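Local coordinates for DNA primase (Aquifex aeolicus, PDB 2AU3), which probably synthesises the short RNA primers that DNA polymerase extends during DNA replication, at residues F115-L120 and D144-S150; I201-G205 and Y216-P220; L259-I264 and K338-R342; L363-T367 and F390-V396. The contacts are given in a common frame with arbitrary orientation. Numbering follows the deposited sequence.

In the fold
Contacts 1 and 2 both reach the four-stranded antiparallel sheet of the catalytic core's N-terminal part. Their centres are 14 Å apart, and they touch where Tyr116 CD2 meets Phe203 CE1 at 4.0 Å, in an edge-to-face pair between helix 101-122 and the sheet. On the zinc side, the Arg117 side chain of contact 1 comes within about 8 Å of the zinc ion. Contact 3 joins the Toprim region to helix 338-347; its Leu259 side chain is about 9 Å from that of Asp295, a predicted magnesium ligand. Contact 4 lies in the helical domain, its centre about 36 Å from that of contact 3 and about 55 Å from that of contact 1.

Contact 1: residues F115-L120 and D144-S150; sequences FYRESL and DLGYAPS
One face of helical segment 115-120 rests on segment 144-150, extended from Leu145 to Ala148, closest where Arg117 CA is 4.1 Å from Gly146 CA. Glycine makes the hollow: a CB on Gly146 would clash with Tyr116 CB, so its bare CA can settle 3.2 Å from Tyr116 O. The same carbonyl, besides accepting Leu120 N within the helix, takes Tyr147 N at 3.0 Å. To one flank, Leu120 (t,p) presses CB to 3.9 Å from Tyr147 CB and CD2 to 4.0 Å from Leu145 CB. Residues 146-147 form an edge strand of the four-stranded antiparallel sheet, where Gly146 pairs with Val190, so helix 101-122 lies against the sheet's margin. To the other flank, the Tyr116 ring (m) packs CE1 on Ala148 CB at 3.4 Å, and its hydroxyl bonds Asp183. Ser119 suits a tight spot: it tucks OG back onto Phe115 O (2.7 Å), while Pro149 CG sits 3.4 Å from OG and Pro149 CD meets Phe115 CZ at 3.9 Å. Asp144, with positive phi, closes a Schellman motif after helix 137-142; its OD2 forms a salt bridge with Arg117 NH2 at 2.7 Å and another with Lys57.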
loop_
_atom_site.group_PDB
_atom_site.type_symbol
_atom_site.label_atom_id
_atom_site.label_comp_id
_atom_site.label_asym_id
_atom_site.label_seq_id
_atom_site.Cartn_x
_atom_site.Cartn_y
_atom_site.Cartn_z
ATOM N N PHE A 115 7.972 -1.153 16.089
ATOM C CA PHE A 115 9.363 -0.905 16.456
ATOM C C PHE A 115 10.013 0.114 15.500
ATOM O O PHE A 115 10.638 1.101 15.924
ATOM C CB PHE A 115 10.148 -2.233 16.448
ATOM C CG PHE A 115 11.633 -2.052 16.447
ATOM C CD1 PHE A 115 12.287 -1.567 17.576
ATOM C CD2 PHE A 115 12.376 -2.328 15.306
ATOM C CE1 PHE A 115 13.673 -1.365 17.576
ATOM C CE2 PHE A 115 13.758 -2.139 15.294
ATOM C CZ PHE A 115 14.406 -1.662 16.446
ATOM N N TYR A 116 9.848 -0.135 14.208
ATOM C CA TYR A 116 10.348 0.764 13.170
ATOM C C TYR A 116 9.713 2.162 13.224
ATOM O O TYR A 116 10.404 3.170 13.017
ATOM C CB TYR A 116 10.073 0.170 11.814
ATOM C CG TYR A 116 10.912 -1.018 11.433
ATOM C CD1 TYR A 116 12.232 -1.156 11.874
ATOM C CD2 TYR A 116 10.403 -1.988 10.576
ATOM C CE1 TYR A 116 13.010 -2.282 11.489
ATOM C CE2 TYR A 116 11.187 -3.083 10.161
ATOM C CZ TYR A 116 12.474 -3.207 10.611
ATOM O OH TYR A 116 13.223 -4.274 10.190
ATOM N N ARG A 117 8.402 2.208 13.447
ATOM C CA ARG A 117 7.692 3.480 13.611
ATOM C C ARG A 117 8.281 4.279 14.769
ATOM O O ARG A 117 8.588 5.450 14.618
ATOM C CB ARG A 117 6.189 3.261 13.848
ATOM C CG ARG A 117 5.455 4.540 14.165
ATOM C CD ARG A 117 4.056 4.352 14.789
ATOM N NE ARG A 117 3.197 3.538 13.938
ATOM C CZ ARG A 117 2.776 2.330 14.272
ATOM N NH1 ARG A 117 3.127 1.829 15.451
ATOM N NH2 ARG A 117 1.998 1.625 13.444
ATOM N N GLU A 118 8.448 3.634 15.922
ATOM C CA GLU A 118 9.047 4.296 17.076
ATOM C C GLU A 118 10.453 4.763 16.743
ATOM O O GLU A 118 10.890 5.819 17.201
ATOM C CB GLU A 118 9.138 3.326 18.262
ATOM C CG GLU A 118 8.613 3.892 19.573
ATOM C CD GLU A 118 9.718 4.212 20.567
ATOM O OE1 GLU A 118 10.241 5.352 20.499
ATOM O OE2 GLU A 118 10.067 3.332 21.418
ATOM N N SER A 119 11.172 3.940 15.990
ATOM C CA SER A 119 12.550 4.215 15.663
ATOM C C SER A 119 12.655 5.431 14.735
ATOM O O SER A 119 13.547 6.250 14.882
ATOM C CB SER A 119 13.185 2.980 15.052
ATOM O OG SER A 119 13.195 1.900 15.997
ATOM N N LEU A 120 11.704 5.583 13.826
ATOM C CA LEU A 120 11.733 6.731 12.932
ATOM C C LEU A 120 11.529 8.028 13.737
ATOM O O LEU A 120 12.298 8.971 13.605
ATOM C CB LEU A 120 10.694 6.575 11.815
ATOM C CG LEU A 120 10.544 7.775 10.873
ATOM C CD1 LEU A 120 11.801 8.030 10.046
ATOM C CD2 LEU A 120 9.300 7.684 9.993
ATOM N N ASP A 144 2.464 4.290 8.417
ATOM C CA ASP A 144 3.285 3.555 9.386
ATOM C C ASP A 144 4.772 3.502 8.962
ATOM O O ASP A 144 5.483 2.539 9.237
ATOM C CB ASP A 144 2.702 2.144 9.666
ATOM C CG ASP A 144 1.343 2.203 10.347
ATOM O OD1 ASP A 144 0.417 1.482 9.924
ATOM O OD2 ASP A 144 1.096 2.969 11.312
ATOM N N LEU A 145 5.238 4.578 8.342
ATOM C CA LEU A 145 6.644 4.687 7.973
ATOM C C LEU A 145 7.536 4.508 9.162
ATOM O O LEU A 145 7.220 4.971 10.300
ATOM C CB LEU A 145 6.947 6.007 7.282
ATOM C CG LEU A 145 6.157 6.282 6.002
ATOM C CD1 LEU A 145 6.940 7.280 5.207
ATOM C CD2 LEU A 145 5.845 5.071 5.165
ATOM N N GLY A 146 8.673 3.861 8.908
ATOM C CA GLY A 146 9.613 3.615 9.970
ATOM C C GLY A 146 11.067 3.755 9.577
ATOM O O GLY A 146 11.410 4.287 8.500
ATOM N N TYR A 147 11.924 3.249 10.457
ATOM C CA TYR A 147 13.363 3.272 10.298
ATOM C C TYR A 147 13.906 2.077 11.052
ATOM O O TYR A 147 13.418 1.772 12.149
ATOM C CB TYR A 147 13.914 4.538 10.928
ATOM C CG TYR A 147 15.412 4.636 10.881
ATOM C CD1 TYR A 147 16.093 4.600 9.672
ATOM C CD2 TYR A 147 16.154 4.722 12.057
ATOM C CE1 TYR A 147 17.475 4.673 9.636
ATOM C CE2 TYR A 147 17.534 4.811 12.030
ATOM C CZ TYR A 147 18.180 4.786 10.822
ATOM O OH TYR A 147 19.546 4.860 10.810
ATOM N N ALA A 148 14.921 1.418 10.485
ATOM C CA ALA A 148 15.577 0.263 11.103
ATOM C C ALA A 148 16.937 0.677 11.653
ATOM O O ALA A 148 17.892 0.762 10.913
ATOM C CB ALA A 148 15.739 -0.846 10.082
ATOM N N PRO A 149 17.009 1.004 12.942
ATOM C CA PRO A 149 18.231 1.561 13.523
ATOM C C PRO A 149 19.242 0.524 13.996
ATOM O O PRO A 149 20.406 0.882 14.128
ATOM C CB PRO A 149 17.719 2.350 14.741
ATOM C CG PRO A 149 16.446 1.574 15.188
ATOM C CD PRO A 149 15.916 0.903 13.925
ATOM N N SER A 150 18.821 -0.707 14.271
ATOM C CA SER A 150 19.676 -1.645 15.004
ATOM C C SER A 150 19.121 -3.057 14.899
ATOM O O SER A 150 17.945 -3.278 15.158
ATOM C CB SER A 150 19.784 -1.204 16.488
ATOM O OG SER A 150 20.232 -2.255 17.360
HETATM O O HOH W 1 2.780 5.794 12.331
#

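Contact 2: residues I201-G205 and Y216-P220; sequences IGFGG and YINSP
A beta hairpin of strands 200-207 and 216-218 forms one border of the four-stranded antiparallel sheet in the catalytic core. The axes of 201-205 and 216-218 approach to 4.6 Å with their directions 171° apart. Gly205 and Ile217 make a hydrogen-bonded pair, with Gly205 N to Ile217 O at 2.8 Å and Ile217 N to Gly205 O at 3.0 Å. Next comes the non-hydrogen-bonded pair Gly204 and Asn218, whose CA atoms are 4.3 Å apart; here Gly204 CA lies 3.1 Å from Ile217 O. Beyond it, Ser219 N reaches Phe203 O at 2.8 Å, but the return bond to Phe203 N comes from the Ser219 side chain: with chi1 m, OG accepts at 2.9 Å and also bonds Asn172. A short hydroxyl-bearing residue is well suited to this role as the strand leaves the sheet. Gly202 belongs to a classic beta bulge with Ile201 opposite Ile193, and any CB on it would strike Ser219 OG. Gly204 is likewise confined, because Tyr216 (t) lays its OH 3.4 Å from Gly204 CA. Phe203 (m) turns its ring toward helix 101-122, meeting Tyr116 edge-to-face. With three glycines supplying little but backbone, the strands cohere mainly through backbone hydrogen bonds, extended past the last pair by a serine hydroxyl standing in for a carbonyl.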
loop_
_atom_site.group_PDB
_atom_site.type_symbol
_atom_site.label_atom_id
_atom_site.label_comp_id
_atom_site.label_asym_id
_atom_site.label_seq_id
_atom_site.Cartn_x
_atom_site.Cartn_y
_atom_site.Cartn_z
ATOM N N ILE A 201 2.235 -7.380 5.860
ATOM C CA ILE A 201 2.720 -8.668 5.385
ATOM C C ILE A 201 4.224 -8.641 5.098
ATOM O O ILE A 201 4.813 -9.677 4.819
ATOM C CB ILE A 201 1.936 -9.159 4.135
ATOM C CG1 ILE A 201 1.954 -8.099 3.008
ATOM C CG2 ILE A 201 0.513 -9.567 4.521
ATOM C CD1 ILE A 201 1.513 -8.663 1.655
ATOM N N GLY A 202 4.828 -7.465 5.183
ATOM C CA GLY A 202 6.258 -7.289 4.941
ATOM C C GLY A 202 6.620 -5.828 4.830
ATOM O O GLY A 202 5.827 -4.934 5.234
ATOM N N PHE A 203 7.822 -5.572 4.295
ATOM C CA PHE A 203 8.364 -4.215 4.197
ATOM C C PHE A 203 9.104 -3.967 2.887
ATOM O O PHE A 203 9.661 -4.893 2.301
ATOM C CB PHE A 203 9.326 -3.951 5.347
ATOM C CG PHE A 203 8.718 -4.195 6.704
ATOM C CD1 PHE A 203 7.858 -3.252 7.274
ATOM C CD2 PHE A 203 8.986 -5.373 7.396
ATOM C CE1 PHE A 203 7.282 -3.481 8.533
ATOM C CE2 PHE A 203 8.431 -5.607 8.667
ATOM C CZ PHE A 203 7.571 -4.688 9.224
ATOM N N GLY A 204 9.072 -2.712 2.448
ATOM C CA GLY A 204 10.096 -2.133 1.592
ATOM C C GLY A 204 11.040 -1.273 2.445
ATOM O O GLY A 204 10.658 -0.782 3.502
ATOM N N GLY A 205 12.283 -1.133 1.996
ATOM C CA GLY A 205 13.267 -0.329 2.674
ATOM C C GLY A 205 14.048 0.495 1.663
ATOM O O GLY A 205 14.608 -0.048 0.707
ATOM N N TYR A 216 16.539 0.353 -3.046
ATOM C CA TYR A 216 15.278 -0.164 -2.518
ATOM C C TYR A 216 15.272 -1.686 -2.451
ATOM O O TYR A 216 15.633 -2.366 -3.423
ATOM C CB TYR A 216 14.097 0.337 -3.360
ATOM C CG TYR A 216 12.747 -0.148 -2.883
ATOM C CD1 TYR A 216 12.092 0.479 -1.819
ATOM C CD2 TYR A 216 12.115 -1.236 -3.501
ATOM C CE1 TYR A 216 10.848 0.032 -1.374
ATOM C CE2 TYR A 216 10.867 -1.684 -3.062
ATOM C CZ TYR A 216 10.240 -1.044 -2.004
ATOM O OH TYR A 216 9.010 -1.501 -1.573
ATOM N N ILE A 217 14.858 -2.228 -1.310
ATOM C CA ILE A 217 14.636 -3.670 -1.210
ATOM C C ILE A 217 13.269 -3.984 -0.596
ATOM O O ILE A 217 12.686 -3.152 0.124
ATOM C CB ILE A 217 15.765 -4.378 -0.441
ATOM C CG1 ILE A 217 15.833 -3.866 0.999
ATOM C CG2 ILE A 217 17.128 -4.207 -1.165
ATOM C CD1 ILE A 217 16.860 -4.574 1.840
ATOM N N ASN A 218 12.754 -5.171 -0.901
ATOM C CA ASN A 218 11.505 -5.662 -0.323
ATOM C C ASN A 218 11.810 -6.896 0.478
ATOM O O ASN A 218 12.848 -7.532 0.276
ATOM C CB ASN A 218 10.557 -6.126 -1.414
ATOM C CG ASN A 218 9.984 -5.010 -2.190
ATOM O OD1 ASN A 218 9.419 -4.073 -1.618
ATOM N ND2 ASN A 218 10.103 -5.087 -3.513
ATOM N N SER A 219 10.884 -7.255 1.354
ATOM C CA SER A 219 10.858 -8.580 1.927
ATOM C C SER A 219 10.946 -9.631 0.787
ATOM O O SER A 219 10.392 -9.439 -0.283
ATOM C CB SER A 219 9.564 -8.748 2.729
ATOM O OG SER A 219 9.537 -7.799 3.789
ATOM N N PRO A 220 11.667 -10.714 0.999
ATOM C CA PRO A 220 11.716 -11.789 -0.008
ATOM C C PRO A 220 10.357 -12.513 -0.055
ATOM O O PRO A 220 9.612 -12.474 0.931
ATOM C CB PRO A 220 12.813 -12.714 0.516
ATOM C CG PRO A 220 12.891 -12.406 2.022
ATOM C CD PRO A 220 12.489 -10.988 2.195
#

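Contact 3: residues L259-I264 and K338-R342; sequences LFSEGI and KEELR
Leu341 (t,p) pushes its CD2 between Leu259 and Ile264, 3.8 Å from Leu259 CD1 and 4.0 Å from Ile264 CD1; Ile333 and Ile248 border the same patch. Gly263, with positive phi, ends helix 253-261 as the C-prime residue of a Schellman motif (Ile264 N to Leu259 O, 2.9 Å; Gly263 N to Phe260 O, 3.0 Å), swinging Ile264 toward helix 338-347. Glu262 CA and Lys338 CA are 6.0 Å apart. Lys338 (chi1 p) lays its aliphatic chain across the helix end, Lys338 CD 3.2 Å from Glu262 O and Lys338 CB 3.6 Å from Glu262 CB. Arg342 extends along the other edge, NE 3.9 Å from Ile264 CG1. Water links side chain to backbone: one joins Lys338 N (2.8 Å) to Glu262 OE1 (weak, 3.4 Å), another Gly263 O (2.7 Å) to Arg342 NH2 (weak, 2.9 Å). Glu262's main partner is Arg258, by a salt bridge. Since no direct hydrogen bond crosses, the Toprim region holds this helix by an apolar centre with a hydrated charged border.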
loop_
_atom_site.group_PDB
_atom_site.type_symbol
_atom_site.label_atom_id
_atom_site.label_comp_id
_atom_site.label_asym_id
_atom_site.label_seq_id
_atom_site.Cartn_x
_atom_site.Cartn_y
_atom_site.Cartn_z
ATOM N N LEU A 259 1.591 11.774 -3.706
ATOM C CA LEU A 259 0.212 12.098 -4.123
ATOM C C LEU A 259 -0.737 12.122 -2.917
ATOM O O LEU A 259 -1.538 13.063 -2.738
ATOM C CB LEU A 259 -0.263 11.121 -5.218
ATOM C CG LEU A 259 -0.171 11.609 -6.679
ATOM C CD1 LEU A 259 1.276 11.816 -7.118
ATOM C CD2 LEU A 259 -0.860 10.574 -7.594
ATOM N N PHE A 260 -0.602 11.123 -2.035
ATOM C CA PHE A 260 -1.390 11.081 -0.782
ATOM C C PHE A 260 -1.092 12.310 0.106
ATOM O O PHE A 260 -1.999 12.854 0.736
ATOM C CB PHE A 260 -1.058 9.833 0.027
ATOM C CG PHE A 260 -2.191 8.902 0.186
ATOM C CD1 PHE A 260 -2.399 7.896 -0.749
ATOM C CD2 PHE A 260 -3.060 9.026 1.247
ATOM C CE1 PHE A 260 -3.472 7.038 -0.600
ATOM C CE2 PHE A 260 -4.122 8.161 1.399
ATOM C CZ PHE A 260 -4.315 7.164 0.471
ATOM N N SER A 261 0.167 12.727 0.161
ATOM C CA SER A 261 0.549 13.968 0.856
ATOM C C SER A 261 -0.180 15.178 0.303
ATOM O O SER A 261 -0.400 16.163 1.009
ATOM C CB SER A 261 2.065 14.183 0.791
ATOM O OG SER A 261 2.756 13.175 1.530
ATOM N N GLU A 262 -0.573 15.113 -0.963
ATOM C CA GLU A 262 -1.216 16.253 -1.593
ATOM C C GLU A 262 -2.728 16.058 -1.665
ATOM O O GLU A 262 -3.420 16.791 -2.367
ATOM C CB GLU A 262 -0.627 16.468 -2.998
ATOM C CG GLU A 262 0.887 16.706 -3.031
ATOM C CD GLU A 262 1.326 18.006 -2.359
ATOM O OE1 GLU A 262 0.472 18.884 -2.150
ATOM O OE2 GLU A 262 2.539 18.141 -2.027
ATOM N N GLY A 263 -3.241 15.066 -0.933
ATOM C CA GLY A 263 -4.670 14.785 -0.900
ATOM C C GLY A 263 -5.233 14.036 -2.121
ATOM O O GLY A 263 -6.431 14.065 -2.382
ATOM N N ILE A 264 -4.376 13.368 -2.873
ATOM C CA ILE A 264 -4.829 12.575 -3.999
ATOM C C ILE A 264 -4.722 11.133 -3.519
ATOM O O ILE A 264 -3.620 10.584 -3.448
ATOM C CB ILE A 264 -3.925 12.825 -5.217
ATOM C CG1 ILE A 264 -4.185 14.215 -5.790
ATOM C CG2 ILE A 264 -4.247 11.826 -6.354
ATOM C CD1 ILE A 264 -3.156 14.618 -6.857
ATOM N N LYS A 338 -0.462 20.704 -6.631
ATOM C CA LYS A 338 -1.343 19.541 -6.595
ATOM C C LYS A 338 -2.587 19.679 -7.451
ATOM O O LYS A 338 -3.068 18.711 -7.987
ATOM C CB LYS A 338 -1.742 19.212 -5.125
ATOM C CG LYS A 338 -2.655 20.247 -4.488
ATOM C CD LYS A 338 -2.988 19.932 -3.026
ATOM C CE LYS A 338 -3.618 21.133 -2.305
ATOM N NZ LYS A 338 -3.242 21.154 -0.846
ATOM N N GLU A 339 -3.135 20.883 -7.559
ATOM C CA GLU A 339 -4.396 21.041 -8.270
ATOM C C GLU A 339 -4.191 20.898 -9.778
ATOM O O GLU A 339 -5.012 20.293 -10.468
ATOM C CB GLU A 339 -5.082 22.362 -7.895
ATOM C CG GLU A 339 -6.483 22.517 -8.495
ATOM C CD GLU A 339 -7.398 21.320 -8.228
ATOM O OE1 GLU A 339 -7.493 20.863 -7.048
ATOM O OE2 GLU A 339 -8.020 20.842 -9.200
ATOM N N GLU A 340 -3.081 21.430 -10.290
ATOM C CA GLU A 340 -2.749 21.218 -11.689
ATOM C C GLU A 340 -2.550 19.737 -12.011
ATOM O O GLU A 340 -2.910 19.306 -13.082
ATOM C CB GLU A 340 -1.518 22.020 -12.105
ATOM C CG GLU A 340 -1.366 22.197 -13.621
ATOM C CD GLU A 340 -2.666 22.597 -14.318
ATOM O OE1 GLU A 340 -3.436 23.406 -13.768
ATOM O OE2 GLU A 340 -2.929 22.093 -15.417
ATOM N N LEU A 341 -1.979 18.954 -11.088
ATOM C CA LEU A 341 -1.851 17.521 -11.356
ATOM C C LEU A 341 -3.240 16.860 -11.457
ATOM O O LEU A 341 -3.480 16.043 -12.338
ATOM C CB LEU A 341 -0.982 16.821 -10.309
ATOM C CG LEU A 341 -0.847 15.317 -10.493
ATOM C CD1 LEU A 341 -0.239 14.998 -11.882
ATOM C CD2 LEU A 341 -0.022 14.631 -9.350
ATOM N N ARG A 342 -4.145 17.235 -10.565
ATOM C CA ARG A 342 -5.530 16.759 -10.624
ATOM C C ARG A 342 -6.151 17.109 -11.973
ATOM O O ARG A 342 -6.792 16.254 -12.625
ATOM C CB ARG A 342 -6.364 17.378 -9.507
ATOM C CG ARG A 342 -6.329 16.658 -8.185
ATOM C CD ARG A 342 -7.500 17.006 -7.250
ATOM N NE ARG A 342 -7.102 16.864 -5.856
ATOM C CZ ARG A 342 -7.918 16.973 -4.806
ATOM N NH1 ARG A 342 -9.220 17.212 -4.970
ATOM N NH2 ARG A 342 -7.427 16.829 -3.580
HETATM O O HOH W 2 0.669 21.577 -4.233
HETATM O O HOH W 3 -8.737 15.252 -1.546
#

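Contact 4: residues L363-T367 and F390-V396; sequences LEEKT and FHTKYKV
Two helical segments of the DnaG helical domain run antiparallel, at 179°; the short axes of 363-367 and 390-394 come no closer than 13.1 Å, so large side chains must span the gap. Leu363, in the t,p rotamer, does so from one side: CD1 lies 3.4 Å from Tyr394 CG and 4.3 Å from Phe390 CZ, while CD2 turns to Val396 CG2 at 4.3 Å. Phe390 (t) points across to Thr367 and stacks on Phe370 beyond. Thr367 (m) bends OG1 back to donate to Leu363 O at 2.8 Å, and so can sit at the edge of the Phe390 ring, 3.4 Å from CE2. Tyr394 (m) offers its ring to Leu363 and sends its OH to Ile356 O. Lys395, with positive phi, ends helix 380-394 and turns the chain so that Val396 points back inward, its CG2 3.9 Å from Thr367 OG1; His391 (t) holds the turn by giving ND1 to Val396 O at 2.8 Å. The Thr367 hydroxyl and His391 ND1 are satisfied within their own segments and Tyr394 OH by Ile356 O, so the two segments are held together by apolar and aromatic packing, with no hydrogen bond between them.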
loop_
_atom_site.group_PDB
_atom_site.type_symbol
_atom_site.label_atom_id
_atom_site.label_comp_id
_atom_site.label_asym_id
_atom_site.label_seq_id
_atom_site.Cartn_x
_atom_site.Cartn_y
_atom_site.Cartn_z
ATOM N N LEU A 363 -0.407 7.435 -39.349
ATOM C CA LEU A 363 -1.393 6.370 -39.496
ATOM C C LEU A 363 -0.760 4.980 -39.375
ATOM O O LEU A 363 -1.319 4.090 -38.728
ATOM C CB LEU A 363 -2.193 6.504 -40.801
ATOM C CG LEU A 363 -3.514 5.714 -40.839
ATOM C CD1 LEU A 363 -4.425 6.108 -39.687
ATOM C CD2 LEU A 363 -4.241 5.858 -42.185
ATOM N N GLU A 364 0.413 4.818 -39.982
ATOM C CA GLU A 364 1.141 3.549 -39.961
ATOM C C GLU A 364 1.448 3.076 -38.547
ATOM O O GLU A 364 1.110 1.960 -38.176
ATOM C CB GLU A 364 2.449 3.666 -40.741
ATOM C CG GLU A 364 2.286 3.541 -42.244
ATOM C CD GLU A 364 1.825 2.158 -42.674
ATOM O OE1 GLU A 364 1.657 1.269 -41.790
ATOM O OE2 GLU A 364 1.633 1.961 -43.901
ATOM N N GLU A 365 2.099 3.931 -37.763
ATOM C CA GLU A 365 2.532 3.548 -36.426
ATOM C C GLU A 365 1.341 3.470 -35.483
ATOM O O GLU A 365 1.294 2.613 -34.618
ATOM C CB GLU A 365 3.587 4.527 -35.898
ATOM C CG GLU A 365 4.364 4.047 -34.676
ATOM C CD GLU A 365 5.131 2.747 -34.903
ATOM O OE1 GLU A 365 5.605 2.510 -36.047
ATOM O OE2 GLU A 365 5.268 1.965 -33.926
ATOM N N LYS A 366 0.371 4.353 -35.687
ATOM C CA LYS A 366 -0.773 4.465 -34.789
ATOM C C LYS A 366 -1.769 3.325 -35.005
ATOM O O LYS A 366 -2.465 2.907 -34.074
ATOM C CB LYS A 366 -1.467 5.824 -34.947
ATOM C CG LYS A 366 -0.671 7.030 -34.403
ATOM C CD LYS A 366 -0.829 7.185 -32.894
ATOM C CE LYS A 366 -0.754 8.627 -32.464
ATOM N NZ LYS A 366 -0.802 8.757 -30.983
ATOM N N THR A 367 -1.845 2.833 -36.239
ATOM C CA THR A 367 -2.673 1.672 -36.543
ATOM C C THR A 367 -2.078 0.459 -35.844
ATOM O O THR A 367 -2.806 -0.362 -35.292
ATOM C CB THR A 367 -2.739 1.425 -38.055
ATOM O OG1 THR A 367 -3.531 2.444 -38.674
ATOM C CG2 THR A 367 -3.507 0.119 -38.360
ATOM N N PHE A 390 -12.460 3.308 -35.979
ATOM C CA PHE A 390 -11.158 3.510 -36.606
ATOM C C PHE A 390 -11.228 3.248 -38.125
ATOM O O PHE A 390 -10.668 4.014 -38.914
ATOM C CB PHE A 390 -10.124 2.587 -35.975
ATOM C CG PHE A 390 -8.703 3.050 -36.136
ATOM C CD1 PHE A 390 -8.070 3.738 -35.113
ATOM C CD2 PHE A 390 -7.983 2.753 -37.289
ATOM C CE1 PHE A 390 -6.735 4.154 -35.239
ATOM C CE2 PHE A 390 -6.645 3.157 -37.429
ATOM C CZ PHE A 390 -6.021 3.865 -36.399
ATOM N N HIS A 391 -11.899 2.162 -38.510
ATOM C CA HIS A 391 -12.109 1.812 -39.913
ATOM C C HIS A 391 -12.845 2.944 -40.655
ATOM O O HIS A 391 -12.402 3.400 -41.724
ATOM C CB HIS A 391 -12.906 0.506 -39.986
ATOM C CG HIS A 391 -13.445 0.185 -41.348
ATOM N ND1 HIS A 391 -12.659 -0.333 -42.358
ATOM C CD2 HIS A 391 -14.696 0.283 -41.856
ATOM C CE1 HIS A 391 -13.401 -0.521 -43.435
ATOM N NE2 HIS A 391 -14.640 -0.159 -43.156
ATOM N N THR A 392 -13.958 3.389 -40.072
ATOM C CA THR A 392 -14.770 4.469 -40.621
ATOM C C THR A 392 -13.917 5.699 -40.842
ATOM O O THR A 392 -13.856 6.244 -41.939
ATOM C CB THR A 392 -15.955 4.800 -39.677
ATOM O OG1 THR A 392 -16.865 3.693 -39.641
ATOM C CG2 THR A 392 -16.724 6.024 -40.184
ATOM N N LYS A 393 -13.259 6.116 -39.766
ATOM C CA LYS A 393 -12.399 7.271 -39.803
ATOM C C LYS A 393 -11.170 7.111 -40.757
ATOM O O LYS A 393 -11.018 7.939 -41.648
ATOM C CB LYS A 393 -11.910 7.643 -38.391
ATOM C CG LYS A 393 -11.046 8.899 -38.343
ATOM C CD LYS A 393 -10.876 9.460 -36.938
ATOM C CE LYS A 393 -10.339 10.886 -36.975
ATOM N NZ LYS A 393 -9.994 11.381 -35.613
ATOM N N TYR A 394 -10.297 6.091 -40.600
ATOM C CA TYR A 394 -9.047 6.083 -41.402
ATOM C C TYR A 394 -9.001 5.112 -42.595
ATOM O O TYR A 394 -7.981 5.009 -43.272
ATOM C CB TYR A 394 -7.839 5.855 -40.484
ATOM C CG TYR A 394 -7.756 6.917 -39.408
ATOM C CD1 TYR A 394 -7.263 8.186 -39.698
ATOM C CD2 TYR A 394 -8.194 6.657 -38.108
ATOM C CE1 TYR A 394 -7.191 9.159 -38.728
ATOM C CE2 TYR A 394 -8.120 7.620 -37.127
ATOM C CZ TYR A 394 -7.617 8.874 -37.448
ATOM O OH TYR A 394 -7.533 9.843 -36.490
ATOM N N LYS A 395 -10.121 4.425 -42.830
ATOM C CA LYS A 395 -10.300 3.508 -43.968
ATOM C C LYS A 395 -9.429 2.249 -43.917
ATOM O O LYS A 395 -9.300 1.524 -44.913
ATOM C CB LYS A 395 -10.100 4.262 -45.292
ATOM C CG LYS A 395 -11.258 5.191 -45.652
ATOM C CD LYS A 395 -11.147 5.681 -47.090
ATOM C CE LYS A 395 -11.374 7.178 -47.170
ATOM N NZ LYS A 395 -10.548 7.820 -48.232
ATOM N N VAL A 396 -8.856 1.974 -42.748
ATOM C CA VAL A 396 -8.058 0.774 -42.568
ATOM C C VAL A 396 -9.004 -0.430 -42.511
ATOM O O VAL A 396 -9.975 -0.409 -41.753
ATOM C CB VAL A 396 -7.170 0.876 -41.310
ATOM C CG1 VAL A 396 -6.278 -0.366 -41.167
ATOM C CG2 VAL A 396 -6.309 2.122 -41.388
#